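Local coordinates for periplasmic protein TorT (Vibrio parahaemolyticus, PDB 3O1I), which belongs to the periplasmic binding proteins related to the LacI sugar-binding domain and probably binds a small ligand in signalling with a partner protein, at residues 203-206 / 207-211; 226-229 / 230-234; 278-282 / 283-287. One frame throughout, in Å; residues are numbered along the deposited sequence.

Contact 1. Residues 203-206 / 207-211; sequences VAIE and AAISE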
ATOM      1  N   VAL D 203      -1.585  18.252 -18.086  1.00 50.32           N
ATOM      2  CA  VAL D 203      -0.825  17.225 -17.383  1.00 48.41           C
ATOM      3  C   VAL D 203       0.509  17.070 -18.110  1.00 45.87           C
ATOM      4  O   VAL D 203       1.575  17.272 -17.528  1.00 44.36           O
ATOM      5  CB  VAL D 203      -1.614  15.864 -17.363  1.00 50.22           C
ATOM      6  CG1 VAL D 203      -0.747  14.724 -16.820  1.00 46.99           C
ATOM      7  CG2 VAL D 203      -2.860  16.016 -16.508  1.00 50.96           C
ATOM      8  N   ALA D 204       0.444  16.734 -19.391  1.00 42.44           N
ATOM      9  CA  ALA D 204       1.660  16.572 -20.165  1.00 44.15           C
ATOM     10  C   ALA D 204       2.578  17.786 -19.976  1.00 46.05           C
ATOM     11  O   ALA D 204       3.693  17.656 -19.456  1.00 46.03           O
ATOM     12  CB  ALA D 204       1.321  16.387 -21.631  1.00 42.49           C
ATOM     13  N   ILE D 205       2.099  18.965 -20.382  1.00 46.51           N
ATOM     14  CA  ILE D 205       2.884  20.185 -20.268  1.00 45.67           C
ATOM     15  C   ILE D 205       3.475  20.370 -18.878  1.00 46.29           C
ATOM     16  O   ILE D 205       4.664  20.642 -18.764  1.00 49.29           O
ATOM     17  CB  ILE D 205       2.061  21.458 -20.695  1.00 46.16           C
ATOM     18  CG1 ILE D 205       2.247  21.719 -22.195  1.00 43.75           C
ATOM     19  CG2 ILE D 205       2.508  22.705 -19.905  1.00 41.99           C
ATOM     20  CD1 ILE D 205       1.628  20.679 -23.107  1.00 46.42           C
ATOM     21  N   GLU D 206       2.691  20.217 -17.817  1.00 45.50           N
ATOM     22  CA  GLU D 206       3.271  20.389 -16.481  1.00 48.48           C
ATOM     23  C   GLU D 206       4.540  19.533 -16.295  1.00 49.64           C
ATOM     24  O   GLU D 206       5.558  20.008 -15.772  1.00 47.85           O
ATOM     25  CB  GLU D 206       2.257  20.025 -15.404  1.00 49.79           C
ATOM     26  CG  GLU D 206       1.164  21.040 -15.208  1.00 52.59           C
ATOM     27  CD  GLU D 206       0.104  20.546 -14.251  1.00 55.37           C
ATOM     28  OE1 GLU D 206      -0.420  19.436 -14.482  1.00 59.92           O
ATOM     29  OE2 GLU D 206      -0.212  21.254 -13.274  1.00 54.92           O
ATOM     30  N   ALA D 207       4.454  18.271 -16.728  1.00 50.59           N
ATOM     31  CA  ALA D 207       5.556  17.312 -16.654  1.00 49.51           C
ATOM     32  C   ALA D 207       6.702  17.804 -17.534  1.00 49.53           C
ATOM     33  O   ALA D 207       7.864  17.780 -17.114  1.00 50.36           O
ATOM     34  CB  ALA D 207       5.088  15.923 -17.128  1.00 47.98           C
ATOM     35  N   ALA D 208       6.377  18.239 -18.754  1.00 48.03           N
ATOM     36  CA  ALA D 208       7.391  18.745 -19.672  1.00 48.35           C
ATOM     37  C   ALA D 208       8.186  19.888 -19.026  1.00 48.94           C
ATOM     38  O   ALA D 208       9.399  19.997 -19.215  1.00 47.67           O
ATOM     39  CB  ALA D 208       6.744  19.212 -20.962  1.00 47.07           C
ATOM     40  N   ILE D 209       7.508  20.733 -18.256  1.00 48.61           N
ATOM     41  CA  ILE D 209       8.195  21.831 -17.598  1.00 50.52           C
ATOM     42  C   ILE D 209       9.326  21.308 -16.721  1.00 51.61           C
ATOM     43  O   ILE D 209      10.433  21.833 -16.761  1.00 54.88           O
ATOM     44  CB  ILE D 209       7.242  22.670 -16.728  1.00 51.12           C
ATOM     45  CG1 ILE D 209       6.165  23.299 -17.616  1.00 51.49           C
ATOM     46  CG2 ILE D 209       8.029  23.747 -15.970  1.00 48.36           C
ATOM     47  CD1 ILE D 209       5.058  23.967 -16.845  1.00 51.48           C
ATOM     48  N   SER D 210       9.074  20.271 -15.934  1.00 50.85           N
ATOM     49  CA  SER D 210      10.142  19.755 -15.085  1.00 49.71           C
ATOM     50  C   SER D 210      11.133  18.912 -15.860  1.00 49.82           C
ATOM     51  O   SER D 210      12.324  18.890 -15.546  1.00 47.94           O
ATOM     52  CB  SER D 210       9.570  18.937 -13.940  1.00 47.99           C
ATOM     53  OG  SER D 210       9.042  19.794 -12.952  1.00 46.38           O
ATOM     54  N   GLU D 211      10.636  18.225 -16.882  1.00 50.71           N
ATOM     55  CA  GLU D 211      11.487  17.369 -17.681  1.00 51.59           C
ATOM     56  C   GLU D 211      12.444  18.133 -18.564  1.00 51.50           C
ATOM     57  O   GLU D 211      13.565  17.696 -18.762  1.00 52.13           O
ATOM     58  CB  GLU D 211      10.637  16.394 -18.504  1.00 52.71           C
ATOM     59  CG  GLU D 211       9.943  15.327 -17.641  1.00 53.63           C
ATOM     60  CD  GLU D 211      10.927  14.541 -16.773  1.00 54.06           C
ATOM     61  OE1 GLU D 211      11.759  13.813 -17.344  1.00 57.30           O
ATOM     62  OE2 GLU D 211      10.879  14.650 -15.527  1.00 50.46           O
TER

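Contact 2. Residues 226-229 / 230-234; sequences VYLS and HGVYR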
ATOM      1  N   VAL D 226      -3.284  22.541 -24.159  1.00 55.59           N
ATOM      2  CA  VAL D 226      -4.545  22.467 -24.891  1.00 54.29           C
ATOM      3  C   VAL D 226      -5.670  22.967 -23.979  1.00 53.94           C
ATOM      4  O   VAL D 226      -6.838  23.027 -24.380  1.00 52.66           O
ATOM      5  CB  VAL D 226      -4.839  21.042 -25.367  1.00 56.18           C
ATOM      6  CG1 VAL D 226      -6.086  21.013 -26.238  1.00 58.22           C
ATOM      7  CG2 VAL D 226      -3.665  20.532 -26.168  1.00 60.36           C
ATOM      8  N   TYR D 227      -5.297  23.326 -22.747  1.00 52.99           N
ATOM      9  CA  TYR D 227      -6.223  23.888 -21.754  1.00 52.28           C
ATOM     10  C   TYR D 227      -5.405  24.421 -20.584  1.00 52.28           C
ATOM     11  O   TYR D 227      -4.191  24.242 -20.559  1.00 52.63           O
ATOM     12  CB  TYR D 227      -7.286  22.862 -21.296  1.00 51.54           C
ATOM     13  CG  TYR D 227      -6.807  21.678 -20.476  1.00 50.48           C
ATOM     14  CD1 TYR D 227      -6.733  21.758 -19.082  1.00 50.06           C
ATOM     15  CD2 TYR D 227      -6.452  20.468 -21.092  1.00 48.85           C
ATOM     16  CE1 TYR D 227      -6.320  20.665 -18.320  1.00 50.35           C
ATOM     17  CE2 TYR D 227      -6.035  19.369 -20.338  1.00 48.36           C
ATOM     18  CZ  TYR D 227      -5.966  19.476 -18.952  1.00 50.57           C
ATOM     19  OH  TYR D 227      -5.475  18.430 -18.185  1.00 51.09           O
ATOM     20  N   LEU D 228      -6.043  25.080 -19.625  1.00 52.37           N
ATOM     21  CA  LEU D 228      -5.298  25.665 -18.515  1.00 52.74           C
ATOM     22  C   LEU D 228      -5.462  24.971 -17.178  1.00 53.20           C
ATOM     23  O   LEU D 228      -6.462  24.300 -16.931  1.00 55.13           O
ATOM     24  CB  LEU D 228      -5.690  27.141 -18.345  1.00 53.88           C
ATOM     25  CG  LEU D 228      -4.971  27.874 -17.207  1.00 54.63           C
ATOM     26  CD1 LEU D 228      -3.561  28.235 -17.640  1.00 54.87           C
ATOM     27  CD2 LEU D 228      -5.730  29.107 -16.828  1.00 53.84           C
ATOM     28  N   SER D 229      -4.470  25.161 -16.312  1.00 52.01           N
ATOM     29  CA  SER D 229      -4.460  24.585 -14.972  1.00 51.37           C
ATOM     30  C   SER D 229      -3.524  25.426 -14.122  1.00 50.66           C
ATOM     31  O   SER D 229      -2.697  26.149 -14.650  1.00 51.60           O
ATOM     32  CB  SER D 229      -3.974  23.130 -15.015  1.00 52.21           C
ATOM     33  OG  SER D 229      -2.640  23.009 -15.485  1.00 53.80           O
ATOM     34  N   HIS D 230      -3.646  25.344 -12.807  1.00 51.15           N
ATOM     35  CA  HIS D 230      -2.790  26.143 -11.942  1.00 52.99           C
ATOM     36  C   HIS D 230      -1.311  25.934 -12.222  1.00 54.26           C
ATOM     37  O   HIS D 230      -0.478  26.758 -11.850  1.00 56.28           O
ATOM     38  CB  HIS D 230      -3.063  25.830 -10.471  1.00 53.81           C
ATOM     39  CG  HIS D 230      -4.467  26.115 -10.040  1.00 56.13           C
ATOM     40  ND1 HIS D 230      -4.765  26.921  -8.959  1.00 56.57           N
ATOM     41  CD2 HIS D 230      -5.656  25.688 -10.528  1.00 56.06           C
ATOM     42  CE1 HIS D 230      -6.076  26.976  -8.801  1.00 56.67           C
ATOM     43  NE2 HIS D 230      -6.640  26.237  -9.739  1.00 57.53           N
ATOM     44  N   GLY D 231      -0.978  24.829 -12.875  1.00 54.69           N
ATOM     45  CA  GLY D 231       0.417  24.558 -13.162  1.00 54.23           C
ATOM     46  C   GLY D 231       0.822  25.186 -14.469  1.00 53.71           C
ATOM     47  O   GLY D 231       1.864  25.838 -14.556  1.00 53.92           O
ATOM     48  N   VAL D 232      -0.007  24.976 -15.489  1.00 53.97           N
ATOM     49  CA  VAL D 232       0.242  25.545 -16.812  1.00 54.47           C
ATOM     50  C   VAL D 232       0.215  27.074 -16.717  1.00 55.63           C
ATOM     51  O   VAL D 232       0.876  27.759 -17.488  1.00 55.68           O
ATOM     52  CB  VAL D 232      -0.800  25.056 -17.840  1.00 52.61           C
ATOM     53  CG1 VAL D 232      -0.619  25.776 -19.165  1.00 51.32           C
ATOM     54  CG2 VAL D 232      -0.644  23.554 -18.040  1.00 50.85           C
ATOM     55  N   TYR D 233      -0.545  27.600 -15.758  1.00 57.45           N
ATOM     56  CA  TYR D 233      -0.619  29.040 -15.546  1.00 57.56           C
ATOM     57  C   TYR D 233       0.726  29.530 -15.018  1.00 58.10           C
ATOM     58  O   TYR D 233       1.345  30.392 -15.635  1.00 60.79           O
ATOM     59  CB  TYR D 233      -1.719  29.399 -14.546  1.00 56.88           C
ATOM     60  CG  TYR D 233      -1.684  30.849 -14.109  1.00 57.09           C
ATOM     61  CD1 TYR D 233      -2.085  31.884 -14.971  1.00 56.99           C
ATOM     62  CD2 TYR D 233      -1.224  31.194 -12.836  1.00 57.06           C
ATOM     63  CE1 TYR D 233      -2.029  33.227 -14.567  1.00 55.99           C
ATOM     64  CE2 TYR D 233      -1.162  32.520 -12.423  1.00 56.61           C
ATOM     65  CZ  TYR D 233      -1.564  33.531 -13.286  1.00 58.18           C
ATOM     66  OH  TYR D 233      -1.495  34.831 -12.834  1.00 57.94           O
ATOM     67  N   ARG D 234       1.180  28.982 -13.890  1.00 57.60           N
ATOM     68  CA  ARG D 234       2.466  29.391 -13.315  1.00 56.84           C
ATOM     69  C   ARG D 234       3.575  29.331 -14.372  1.00 57.56           C
ATOM     70  O   ARG D 234       4.561  30.077 -14.313  1.00 56.38           O
ATOM     71  CB  ARG D 234       2.864  28.490 -12.148  1.00 54.08           C
ATOM     72  CG  ARG D 234       3.870  29.147 -11.241  1.00 52.19           C
ATOM     73  CD  ARG D 234       4.667  28.144 -10.457  1.00 54.62           C
ATOM     74  NE  ARG D 234       5.975  27.843 -11.052  1.00 56.99           N
ATOM     75  CZ  ARG D 234       6.176  27.097 -12.138  1.00 57.80           C
ATOM     76  NH1 ARG D 234       5.159  26.546 -12.802  1.00 59.43           N
ATOM     77  NH2 ARG D 234       7.414  26.876 -12.551  1.00 56.29           N
TER

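Contact 3. Residues 278-282 / 283-287; sequences KPLTP and KTLHD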
ATOM      1  N   LYS D 278     -10.570  32.206 -24.153  1.00 79.08           N
ATOM      2  CA  LYS D 278      -9.634  33.316 -24.261  1.00 80.03           C
ATOM      3  C   LYS D 278      -8.166  32.871 -24.396  1.00 80.74           C
ATOM      4  O   LYS D 278      -7.678  32.066 -23.603  1.00 81.26           O
ATOM      5  CB  LYS D 278      -9.771  34.233 -23.042  1.00 79.41           C
ATOM      6  CG  LYS D 278      -8.892  35.465 -23.120  1.00 81.28           C
ATOM      7  CD  LYS D 278      -8.340  35.855 -21.762  1.00 81.87           C
ATOM      8  CE  LYS D 278      -7.411  37.072 -21.860  1.00 81.97           C
ATOM      9  NZ  LYS D 278      -6.170  36.845 -22.669  1.00 79.75           N
ATOM     10  N   PRO D 279      -7.444  33.394 -25.410  1.00 80.50           N
ATOM     11  CA  PRO D 279      -6.032  33.076 -25.667  1.00 78.87           C
ATOM     12  C   PRO D 279      -5.142  33.657 -24.578  1.00 78.01           C
ATOM     13  O   PRO D 279      -5.299  34.823 -24.222  1.00 78.46           O
ATOM     14  CB  PRO D 279      -5.763  33.750 -27.008  1.00 78.32           C
ATOM     15  CG  PRO D 279      -7.098  33.792 -27.657  1.00 78.71           C
ATOM     16  CD  PRO D 279      -7.996  34.183 -26.521  1.00 80.29           C
ATOM     17  N   LEU D 280      -4.219  32.854 -24.055  1.00 77.11           N
ATOM     18  CA  LEU D 280      -3.303  33.315 -23.009  1.00 76.90           C
ATOM     19  C   LEU D 280      -1.836  33.128 -23.387  1.00 76.27           C
ATOM     20  O   LEU D 280      -1.464  32.127 -24.006  1.00 76.06           O
ATOM     21  CB  LEU D 280      -3.561  32.584 -21.687  1.00 78.19           C
ATOM     22  CG  LEU D 280      -4.659  33.065 -20.735  1.00 79.25           C
ATOM     23  CD1 LEU D 280      -4.670  32.177 -19.494  1.00 80.14           C
ATOM     24  CD2 LEU D 280      -4.402  34.502 -20.333  1.00 79.40           C
ATOM     25  N   THR D 281      -1.009  34.099 -23.002  1.00 75.05           N
ATOM     26  CA  THR D 281       0.420  34.061 -23.285  1.00 74.41           C
ATOM     27  C   THR D 281       1.140  34.585 -22.056  1.00 73.26           C
ATOM     28  O   THR D 281       0.520  35.157 -21.168  1.00 73.08           O
ATOM     29  CB  THR D 281       0.795  34.954 -24.466  1.00 75.93           C
ATOM     30  OG1 THR D 281       0.931  36.304 -24.007  1.00 78.39           O
ATOM     31  CG2 THR D 281      -0.273  34.883 -25.552  1.00 76.45           C
ATOM     32  N   PRO D 282       2.467  34.413 -21.999  1.00 73.39           N
ATOM     33  CA  PRO D 282       3.314  34.849 -20.882  1.00 74.52           C
ATOM     34  C   PRO D 282       3.069  36.257 -20.336  1.00 76.10           C
ATOM     35  O   PRO D 282       3.363  36.548 -19.170  1.00 74.97           O
ATOM     36  CB  PRO D 282       4.718  34.686 -21.442  1.00 74.78           C
ATOM     37  CG  PRO D 282       4.566  33.502 -22.352  1.00 74.23           C
ATOM     38  CD  PRO D 282       3.286  33.816 -23.069  1.00 72.77           C
ATOM     39  N   LYS D 283       2.542  37.133 -21.183  1.00 77.30           N
ATOM     40  CA  LYS D 283       2.265  38.506 -20.777  1.00 77.72           C
ATOM     41  C   LYS D 283       0.781  38.831 -20.967  1.00 77.50           C
ATOM     42  O   LYS D 283       0.261  39.761 -20.354  1.00 77.92           O
ATOM     43  CB  LYS D 283       3.125  39.479 -21.591  1.00 77.72           C
ATOM     44  CG  LYS D 283       4.628  39.337 -21.379  1.00 76.47           C
ATOM     45  CD  LYS D 283       5.382  40.307 -22.281  1.00 77.72           C
ATOM     46  CE  LYS D 283       6.877  40.291 -22.011  1.00 79.68           C
ATOM     47  NZ  LYS D 283       7.617  41.302 -22.826  1.00 81.14           N
ATOM     48  N   THR D 284       0.112  38.049 -21.814  1.00 76.05           N
ATOM     49  CA  THR D 284      -1.312  38.214 -22.112  1.00 73.98           C
ATOM     50  C   THR D 284      -2.196  37.693 -20.969  1.00 73.61           C
ATOM     51  O   THR D 284      -3.339  37.281 -21.191  1.00 72.79           O
ATOM     52  CB  THR D 284      -1.694  37.437 -23.389  1.00 72.84           C
ATOM     53  OG1 THR D 284      -0.830  37.823 -24.460  1.00 73.12           O
ATOM     54  CG2 THR D 284      -3.118  37.734 -23.795  1.00 74.73           C
ATOM     55  N   LEU D 285      -1.680  37.735 -19.746  1.00 73.51           N
ATOM     56  CA  LEU D 285      -2.428  37.227 -18.601  1.00 74.37           C
ATOM     57  C   LEU D 285      -3.348  38.222 -17.917  1.00 75.47           C
ATOM     58  O   LEU D 285      -3.107  38.607 -16.775  1.00 73.98           O
ATOM     59  CB  LEU D 285      -1.460  36.642 -17.567  1.00 74.10           C
ATOM     60  CG  LEU D 285      -0.513  35.549 -18.085  1.00 72.45           C
ATOM     61  CD1 LEU D 285       0.300  35.005 -16.934  1.00 70.40           C
ATOM     62  CD2 LEU D 285      -1.307  34.433 -18.758  1.00 70.46           C
ATOM     63  N   HIS D 286      -4.415  38.611 -18.611  1.00 78.63           N
ATOM     64  CA  HIS D 286      -5.393  39.566 -18.076  1.00 81.25           C
ATOM     65  C   HIS D 286      -6.050  39.022 -16.804  1.00 81.82           C
ATOM     66  O   HIS D 286      -6.730  37.995 -16.845  1.00 82.50           O
ATOM     67  CB  HIS D 286      -6.484  39.856 -19.121  1.00 82.70           C
ATOM     68  CG  HIS D 286      -5.964  40.415 -20.410  1.00 83.82           C
ATOM     69  ND1 HIS D 286      -5.153  41.528 -20.469  1.00 84.16           N
ATOM     70  CD2 HIS D 286      -6.162  40.027 -21.693  1.00 84.54           C
ATOM     71  CE1 HIS D 286      -4.875  41.802 -21.731  1.00 84.54           C
ATOM     72  NE2 HIS D 286      -5.474  40.906 -22.494  1.00 84.61           N
ATOM     73  N   ASP D 287      -5.866  39.714 -15.683  1.00 81.76           N
ATOM     74  CA  ASP D 287      -6.446  39.272 -14.417  1.00 82.11           C
ATOM     75  C   ASP D 287      -7.933  38.922 -14.485  1.00 82.55           C
ATOM     76  O   ASP D 287      -8.330  37.826 -14.102  1.00 83.36           O
ATOM     77  CB  ASP D 287      -6.216  40.328 -13.328  1.00 80.74           C
ATOM     78  CG  ASP D 287      -4.750  40.476 -12.964  1.00 81.08           C
ATOM     79  OD1 ASP D 287      -3.931  39.720 -13.529  1.00 80.86           O
ATOM     80  OD2 ASP D 287      -4.416  41.336 -12.118  1.00 79.91           O
TER
HETATM   81  O   HOH W   1       3.588  36.795 -23.934  1.00 60.72           O

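Contact 1. Residues 203-206 / 207-211
Ile205 and Ile209, one helical turn apart, meet along the buried flank of their helix. CG2 of Ile205 lies 4.2 Å from CD1 of Ile209, and the two branched chains cross obliquely. In Ile209, CG1 stands anti to the carbonyl carbon (chi1 -62°) and beside the backbone N, which turns the CD1 end back toward Ile205. Beneath the pair, Ile209 N donates to Ile205 O (2.9 Å), and the same N-H has a weak second bond to Glu206 O at 3.2 Å. Ala208 N bonds Ala204 O at 2.8 Å, and Ala207 N bonds Val203 O at 3.2 Å. The small methyls of Ala204 and Ala208 suit this compact side, where neighbouring elements lie close.

Val203 and Glu206, both partly exposed, lie on the looser side. The extended chain of Glu206 reaches across to Ser229, its carboxylate beside the first turn of helix 230-236, where the helix end probably suits a long acidic residue.

The stretch belongs to helix 202-214 in a beta-alpha-beta unit with strands 197-200 and 222-225. Ser210 is buried against the chain of another protein, whose backbone its OG bonds. Ile205, Ala208 and Ile209 pack on Leu223 of strand 222-225, while Ala204 meets Gln182 of helix 179-192 and Glu211 forms a salt bridge with Arg183 of that helix.

Contact 2. Residues 226-229 / 230-234
The backbone runs extended through Leu228 and Ser229 and then coils into a helix at His230, where Tyr233 N closes the first turn on Ser229 O at 2.8 Å. Ser229 is the N-cap. Its OG accepts from Val232 N at 3.3 Å, and the N-H points almost straight at it (168°). The serine reaches this bond because OG sits between its own backbone N and carbonyl carbon (chi1 62°), which turns the hydroxyl over the opening turn. A short hydroxyl-bearing residue fits here, for it can meet an N-H of the first turn that has no preceding helical carbonyl to use. Ser229 thus holds the turn twice, once by its side chain and once by its carbonyl.

Leu228, just before the cap, adds an apolar brace. Its CG is anti to the backbone N (chi1 -180°), and CD1 comes up against the helix, 4.1 Å from Val232 CG1 and 3.8 Å from Tyr233 CB. The beta-branched Val232 turns toward the extended loop segment and lies against both the leucine methyl and the serine, whereas the ring of Tyr233 leads away.

Around this turn, His230 N is bonded to Ser18 OG and His230 NE2 weakly to Ser22 OG, both from helix 18-32 beside the five-stranded sheet. Outside the two segments, Arg234 NH2 pairs with an acidic side chain on the chain of another protein. The loop follows strand 222-225, an outermost strand of the four-stranded sheet; Ser229 and Val232 pack on Ala202 of helix 202-214, while Leu228 meets Thr246 and Val232 meets Ala244, both of strand 244-246.

Contact 3. Residues 278-282 / 283-287
Lys278 holds its ammonium group between two backbone carbonyls: NZ donates to Pro279 O at 2.7 Å and to Thr284 O at 3.2 Å across the turn. Bends at chi2 and chi4 (-144° and -64°) fold the chain back far enough to reach both, a task that suits the long, flexible lysine. On the way its CE passes the edge of the His286 ring, near the ring plane, and the two side chains cross at about a right angle.

Thr281 and Thr284 share a hydrogen bond between their OG1 atoms, in which either may donate; at this resolution its modelled length deserves no weight. A water joins Thr281 OG1 (2.7 Å) to Lys283 N (3.0 Å), where the water accepts, and so bridges the two sides of the turn at Pro282. On the more sheltered side, Leu280 CD2 meets Leu285 CD2 at 3.5 Å, the leucines crossing nearly perpendicular, and this apolar pair suits the side where Leu280 is buried. Exposed Lys283 instead sends its extended chain away.

Lys278 pairs through its backbone with Thr246 in the small antiparallel sheet of strands 244-246 and 278-280. After the chain reverses, Leu285 forms the centre of an inverse gamma turn, marked by a weak bond from His286 N to Thr284 O, and His286 takes the N-cap position of helix 287-291.

Overall arrangement
Followed from the N terminus, the contacts come in series; none nests within or crosses another, and each is local, joining residues that are near in sequence. Contact 1 spans turns of helix 202-214. The chain then passes through strand 222-225 to contact 2, which closes the first turn of helix 230-236, and much later contact 3 closes the turn after strand 278-280. Contact 2 lies between the others: Ile205 packs on Val232 on one hand, while Tyr233 meets Leu285 and Leu228 meets Leu280 on the other. Contacts 1 and 3 do not touch, their nearest atoms being about 11 Å apart. Together they connect the four-stranded sheet's helical layer with the small antiparallel sheet.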